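Local coordinates for polymeric immunoglobulin receptor (Mus musculus, PDB 4NOB), which probably binds polymeric immunoglobulins and carries them across epithelia, with this first V-type immunoglobulin domain of its extracellular part likely contributing to recognition, at residues 41-46 against 92-97; 65-70 against 84-89. All coordinates share one frame; numbering follows the deposited sequence.

Contact 1 of 2, residues 41-46 against 92-97; sequences WCRQGA and GSYKCG. With EDO (1,2-ethanediol), chain E.
Trp41 and Tyr94 meet with their rings almost parallel, the planes 6° apart, but displaced laterally, so little of one ring lies above the other. What lies over the indole face is mainly the root of the tyrosine: CB of Tyr94 stands 3.6 Å from the centroid of the Trp41 six-membered ring, a CH-pi contact. With CG anti to its backbone N (chi1 172°), Trp41 lays its ring across Tyr94 CB, and its CE3 also comes to 4.0 Å from CB of Cys96. Arg43 crosses the far part of the Tyr94 ring, where its CG lies over the face. Its NH1 is close to the Tyr94 OH but badly angled for a bond; NH1 is instead directed to Asp89 O, a probable bond, and to an ethanediol molecule, probably from the crystallisation liquor.

This is the pairing of the C and F strands of a V-set immunoglobulin domain. Trp41 is the core tryptophan, packed beside the Cys26–Cys96 disulfide, and Tyr94, whose hydroxyl bonds the Asp90 backbone carbonyl, forms the tyrosine corner.

The antiparallel strands are joined by reciprocal backbone bonds, Cys42 N to Lys95 O (3.0 Å) and Lys95 N to Cys42 O (2.9 Å), and by Gln44 N to Ser93 O (2.8 Å). Water adds two bridges: one molecule connects Gln44 O with Ser93 N, another Gln44 NE2 with Tyr94 O.

On the other face of the sheet SG of Cys42, disulfide-bonded to Cys50, touches CB of Lys95 at 3.7 Å. The lysine chain crosses the Gln44 side chain at about a right angle, CE 3.4 Å from Gln44 OE1, before NZ reaches its salt bridge with Asp108.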
loop_
_atom_site.group_PDB
_atom_site.type_symbol
_atom_site.label_atom_id
_atom_site.label_comp_id
_atom_site.label_asym_id
_atom_site.label_seq_id
_atom_site.Cartn_x
_atom_site.Cartn_y
_atom_site.Cartn_z
ATOM N N TRP A 41 3.354 -3.732 0.658
ATOM C CA TRP A 41 2.056 -3.248 1.057
ATOM C C TRP A 41 1.416 -4.461 1.742
ATOM O O TRP A 41 1.272 -5.508 1.148
ATOM C CB TRP A 41 1.255 -2.789 -0.124
ATOM C CG TRP A 41 -0.171 -2.423 0.081
ATOM C CD1 TRP A 41 -1.247 -3.148 -0.357
ATOM C CD2 TRP A 41 -0.709 -1.248 0.721
ATOM N NE1 TRP A 41 -2.430 -2.532 -0.025
ATOM C CE2 TRP A 41 -2.114 -1.321 0.591
ATOM C CE3 TRP A 41 -0.142 -0.143 1.357
ATOM C CZ2 TRP A 41 -2.969 -0.326 1.054
ATOM C CZ3 TRP A 41 -0.990 0.833 1.808
ATOM C CH2 TRP A 41 -2.383 0.731 1.643
ATOM N N CYS A 42 0.925 -4.250 2.951
ATOM C CA CYS A 42 0.338 -5.343 3.764
ATOM C C CYS A 42 -0.921 -4.834 4.489
ATOM O O CYS A 42 -1.087 -3.651 4.737
ATOM C CB CYS A 42 1.366 -5.895 4.743
ATOM S SG CYS A 42 1.971 -4.755 5.999
ATOM N N ARG A 43 -1.809 -5.790 4.815
ATOM C CA ARG A 43 -3.025 -5.516 5.581
ATOM C C ARG A 43 -2.904 -6.047 6.982
ATOM O O ARG A 43 -2.514 -7.179 7.189
ATOM C CB ARG A 43 -4.224 -6.239 4.899
ATOM C CG ARG A 43 -5.573 -5.885 5.540
ATOM C CD ARG A 43 -6.817 -6.349 4.692
ATOM N NE ARG A 43 -8.028 -5.742 5.265
ATOM C CZ ARG A 43 -9.138 -5.638 4.620
ATOM N NH1 ARG A 43 -9.270 -6.061 3.403
ATOM N NH2 ARG A 43 -10.182 -5.144 5.266
ATOM N N GLN A 44 -3.138 -5.140 7.922
ATOM C CA GLN A 44 -3.145 -5.515 9.333
ATOM C C GLN A 44 -4.352 -6.342 9.665
ATOM O O GLN A 44 -5.502 -6.058 9.304
ATOM C CB GLN A 44 -3.211 -4.230 10.161
ATOM C CG GLN A 44 -2.078 -3.291 9.961
ATOM C CD GLN A 44 -1.716 -2.475 11.175
ATOM O OE1 GLN A 44 -1.124 -3.022 12.112
ATOM N NE2 GLN A 44 -2.042 -1.165 11.165
ATOM N N GLY A 45 -4.107 -7.477 10.335
ATOM C CA GLY A 45 -5.193 -8.355 10.667
ATOM C C GLY A 45 -5.423 -8.516 12.171
ATOM O O GLY A 45 -4.722 -7.970 12.955
ATOM N N ALA A 46 -6.466 -9.237 12.470
ATOM C CA ALA A 46 -6.901 -9.373 13.857
ATOM C C ALA A 46 -5.867 -10.112 14.738
ATOM O O ALA A 46 -5.871 -9.912 15.984
ATOM C CB ALA A 46 -8.211 -10.101 13.867
ATOM N N GLY A 92 -9.867 -1.151 5.349
ATOM C CA GLY A 92 -9.024 -1.788 6.371
ATOM C C GLY A 92 -7.867 -0.866 6.732
ATOM O O GLY A 92 -7.720 0.271 6.305
ATOM N N SER A 93 -7.023 -1.467 7.549
ATOM C CA SER A 93 -5.783 -0.867 8.112
ATOM C C SER A 93 -4.612 -1.584 7.447
ATOM O O SER A 93 -4.538 -2.796 7.454
ATOM C CB SER A 93 -5.710 -1.087 9.623
ATOM O OG SER A 93 -6.777 -0.399 10.250
ATOM N N TYR A 94 -3.779 -0.788 6.794
ATOM C CA TYR A 94 -2.640 -1.251 5.984
ATOM C C TYR A 94 -1.347 -0.599 6.402
ATOM O O TYR A 94 -1.320 0.418 7.107
ATOM C CB TYR A 94 -2.934 -0.956 4.492
ATOM C CG TYR A 94 -4.139 -1.656 3.936
ATOM C CD1 TYR A 94 -5.400 -1.145 4.104
ATOM C CD2 TYR A 94 -4.001 -2.796 3.207
ATOM C CE1 TYR A 94 -6.524 -1.821 3.610
ATOM C CE2 TYR A 94 -5.110 -3.451 2.650
ATOM C CZ TYR A 94 -6.367 -2.944 2.839
ATOM O OH TYR A 94 -7.453 -3.577 2.244
ATOM N N LYS A 95 -0.241 -1.154 5.868
ATOM C CA LYS A 95 1.049 -0.507 5.975
ATOM C C LYS A 95 1.778 -0.519 4.625
ATOM O O LYS A 95 1.656 -1.521 3.920
ATOM C CB LYS A 95 1.958 -1.161 7.048
ATOM C CG LYS A 95 1.438 -1.118 8.441
ATOM C CD LYS A 95 2.433 -1.808 9.351
ATOM C CE LYS A 95 1.829 -2.057 10.715
ATOM N NZ LYS A 95 1.546 -0.811 11.480
ATOM N N CYS A 96 2.437 0.563 4.310
ATOM C CA CYS A 96 3.476 0.504 3.276
ATOM C C CYS A 96 4.817 0.489 3.988
ATOM O O CYS A 96 4.957 1.159 5.019
ATOM C CB CYS A 96 3.373 1.638 2.283
ATOM S SG CYS A 96 3.641 3.258 3.037
ATOM N N GLY A 97 5.797 -0.248 3.516
ATOM C CA GLY A 97 7.037 -0.321 4.162
ATOM C C GLY A 97 8.180 -0.829 3.356
ATOM O O GLY A 97 8.057 -1.259 2.198
HETATM C C1 EDO E . -8.224 -7.530 -0.158
HETATM O O1 EDO E . -9.332 -6.916 0.535
HETATM C C2 EDO E . -7.012 -7.260 0.631
HETATM O O2 EDO E . -7.092 -7.890 1.915
HETATM O O HOH W 1 -7.378 -4.345 8.223
HETATM O O HOH W 2 -2.678 0.803 9.515
#

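Contact 2 of 2, residues 65-70 against 84-89; sequences SGRANL and EQLTQD
Arg67 reaches across to the backbone of Glu84 in two ways. Its own carbonyl receives Glu84 N (2.9 Å from N to Arg67 O), and its guanidinium returns the bond, NH1 donating to Glu84 O at 3.2 Å. The second bond is straight, 168° at the hydrogen; it meets the acceptor nearly along the C=O axis, and Glu84 O sits close to the guanidinium plane. The aliphatic part of the arginine follows the same carbonyl, CD coming to 3.3 Å from Glu84 O. Glu84 turns its acid group the other way: bent at chi2, it rests OE1 3.7 Å from CA of Arg67 and makes no salt bridge with the guanidinium. Gln85 brings its amide to the arginine chain, NE2 lying 4.0 Å from Arg67 CB, with the amide and guanidinium planes steeply inclined.

Arg67 owes this reach to a first torsion of 71°, which sets CG between the backbone N and the carbonyl carbon, and to a chain extended from there to NE. Further out, NE donates to Glu63 O and NH2 forms a salt bridge with Asp90. Asp90 also accepts from Thr87 N, and in the turn that leads to it Thr87 OG1 accepts from Asp89 N, an ST turn. An arginine just before strand D, paired with an aspartate before strand F, is a familiar feature of V-set domains.

A leucine in place of Arg67 would probably leave Asp90 without its charged mate and the Glu84 and Glu63 carbonyls without this donor. Because all three guanidinium nitrogens are engaged, the group is likely to be fixed in rotation, and its positive charge should be favoured by the carboxylate and two carbonyls around it.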
loop_
_atom_site.group_PDB
_atom_site.type_symbol
_atom_site.label_atom_id
_atom_site.label_comp_id
_atom_site.label_asym_id
_atom_site.label_seq_id
_atom_site.Cartn_x
_atom_site.Cartn_y
_atom_site.Cartn_z
ATOM N N SER A 65 -5.189 -10.212 -7.741
ATOM C CA SER A 65 -4.953 -10.683 -9.112
ATOM C C SER A 65 -5.704 -9.744 -10.033
ATOM O O SER A 65 -6.873 -9.417 -9.881
ATOM C CB SER A 65 -5.543 -12.089 -9.325
ATOM O OG SER A 65 -4.702 -13.061 -8.678
ATOM N N GLY A 66 -5.010 -9.298 -11.047
ATOM C CA GLY A 66 -5.581 -8.443 -12.034
ATOM C C GLY A 66 -5.857 -6.988 -11.682
ATOM O O GLY A 66 -6.448 -6.254 -12.566
ATOM N N ARG A 67 -5.438 -6.524 -10.526
ATOM C CA ARG A 67 -5.876 -5.210 -10.075
ATOM C C ARG A 67 -4.913 -4.443 -9.265
ATOM O O ARG A 67 -5.300 -3.460 -8.605
ATOM C CB ARG A 67 -7.256 -5.239 -9.417
ATOM C CG ARG A 67 -7.304 -5.910 -8.061
ATOM C CD ARG A 67 -8.696 -5.976 -7.471
ATOM N NE ARG A 67 -8.717 -6.521 -6.125
ATOM C CZ ARG A 67 -9.087 -5.870 -5.023
ATOM N NH1 ARG A 67 -9.409 -4.596 -5.078
ATOM N NH2 ARG A 67 -9.100 -6.442 -3.859
ATOM N N ALA A 68 -3.650 -4.810 -9.188
ATOM C CA ALA A 68 -2.708 -4.041 -8.365
ATOM C C ALA A 68 -1.332 -4.019 -8.950
ATOM O O ALA A 68 -0.895 -4.898 -9.707
ATOM C CB ALA A 68 -2.654 -4.514 -6.919
ATOM N N ASN A 69 -0.533 -3.011 -8.581
ATOM C CA ASN A 69 0.884 -2.879 -9.020
ATOM C C ASN A 69 1.563 -2.158 -7.832
ATOM O O ASN A 69 0.967 -1.448 -7.025
ATOM C CB ASN A 69 0.966 -2.014 -10.311
ATOM C CG ASN A 69 2.303 -2.057 -11.035
ATOM O OD1 ASN A 69 3.200 -2.725 -10.653
ATOM N ND2 ASN A 69 2.411 -1.284 -12.133
ATOM N N LEU A 70 2.845 -2.415 -7.705
ATOM C CA LEU A 70 3.725 -1.697 -6.779
ATOM C C LEU A 70 4.900 -1.267 -7.641
ATOM O O LEU A 70 5.600 -2.118 -8.207
ATOM C CB LEU A 70 4.100 -2.500 -5.566
ATOM C CG LEU A 70 4.884 -1.775 -4.477
ATOM C CD1 LEU A 70 4.844 -2.568 -3.215
ATOM C CD2 LEU A 70 6.366 -1.557 -4.836
ATOM N N GLU A 84 -6.887 -1.199 -7.887
ATOM C CA GLU A 84 -8.028 -0.944 -8.751
ATOM C C GLU A 84 -9.220 -1.795 -8.362
ATOM O O GLU A 84 -9.133 -2.726 -7.603
ATOM C CB GLU A 84 -7.689 -1.117 -10.236
ATOM C CG GLU A 84 -6.433 -0.339 -10.541
ATOM C CD GLU A 84 -5.448 -0.936 -11.447
ATOM O OE1 GLU A 84 -5.762 -2.051 -12.003
ATOM O OE2 GLU A 84 -4.366 -0.199 -11.613
ATOM N N GLN A 85 -10.373 -1.466 -8.936
ATOM C CA GLN A 85 -11.597 -2.265 -8.724
ATOM C C GLN A 85 -11.907 -2.421 -7.256
ATOM O O GLN A 85 -12.197 -3.479 -6.772
ATOM C CB GLN A 85 -11.503 -3.609 -9.431
ATOM C CG GLN A 85 -11.325 -3.405 -10.913
ATOM C CD GLN A 85 -11.198 -4.720 -11.635
ATOM O OE1 GLN A 85 -12.115 -5.551 -11.553
ATOM N NE2 GLN A 85 -10.020 -4.967 -12.271
ATOM N N LEU A 86 -11.813 -1.300 -6.525
ATOM C CA LEU A 86 -12.023 -1.335 -5.087
ATOM C C LEU A 86 -13.413 -1.732 -4.754
ATOM O O LEU A 86 -14.371 -1.396 -5.480
ATOM C CB LEU A 86 -11.661 -0.008 -4.467
ATOM C CG LEU A 86 -10.201 0.378 -4.541
ATOM C CD1 LEU A 86 -9.993 1.776 -4.147
ATOM C CD2 LEU A 86 -9.315 -0.489 -3.612
ATOM N N THR A 87 -13.562 -2.433 -3.672
ATOM C CA THR A 87 -14.893 -2.630 -3.081
ATOM C C THR A 87 -14.830 -2.319 -1.598
ATOM O O THR A 87 -13.783 -2.080 -0.961
ATOM C CB THR A 87 -15.439 -4.051 -3.267
ATOM O OG1 THR A 87 -14.835 -4.919 -2.304
ATOM C CG2 THR A 87 -15.238 -4.513 -4.669
ATOM N N GLN A 88 -16.019 -2.278 -0.935
ATOM C CA GLN A 88 -16.062 -2.102 0.475
ATOM C C GLN A 88 -15.200 -3.085 1.253
ATOM O O GLN A 88 -14.699 -2.767 2.327
ATOM C CB GLN A 88 -17.470 -2.087 1.016
ATOM C CG GLN A 88 -18.387 -1.035 0.487
ATOM C CD GLN A 88 -19.754 -1.233 1.035
ATOM O OE1 GLN A 88 -20.534 -2.094 0.430
ATOM N NE2 GLN A 88 -20.112 -0.503 1.975
ATOM N N ASP A 89 -15.001 -4.278 0.715
ATOM C CA ASP A 89 -14.185 -5.304 1.371
ATOM C C ASP A 89 -12.665 -4.935 1.434
ATOM O O ASP A 89 -11.920 -5.497 2.234
ATOM C CB ASP A 89 -14.412 -6.685 0.745
ATOM C CG ASP A 89 -15.821 -7.178 0.928
ATOM O OD1 ASP A 89 -16.534 -6.688 1.788
ATOM O OD2 ASP A 89 -16.146 -8.102 0.162
#

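Contact 1 opens first along the chain, at residues 41-46 on strand 39-44, and is closed 46 residues later by 92-97. Contact 2 is nested entirely inside that loop: 65-70, leading into strand 68-73, is joined to 84-89, which follows strand 78-83, so it closes the smaller loop around the hairpin of strands 68-73 and 78-83. They belong to different sheets of the sandwich: contact 1 pairs two strands of one, contact 2 ties the loop after strand 78-83 to the start of strand 68-73 at the end of the other. The turn from 84-89 into strand 92-98 connects them, and Arg43 NH1 reaches Asp89 O at 3.0 Å, a probable hydrogen bond.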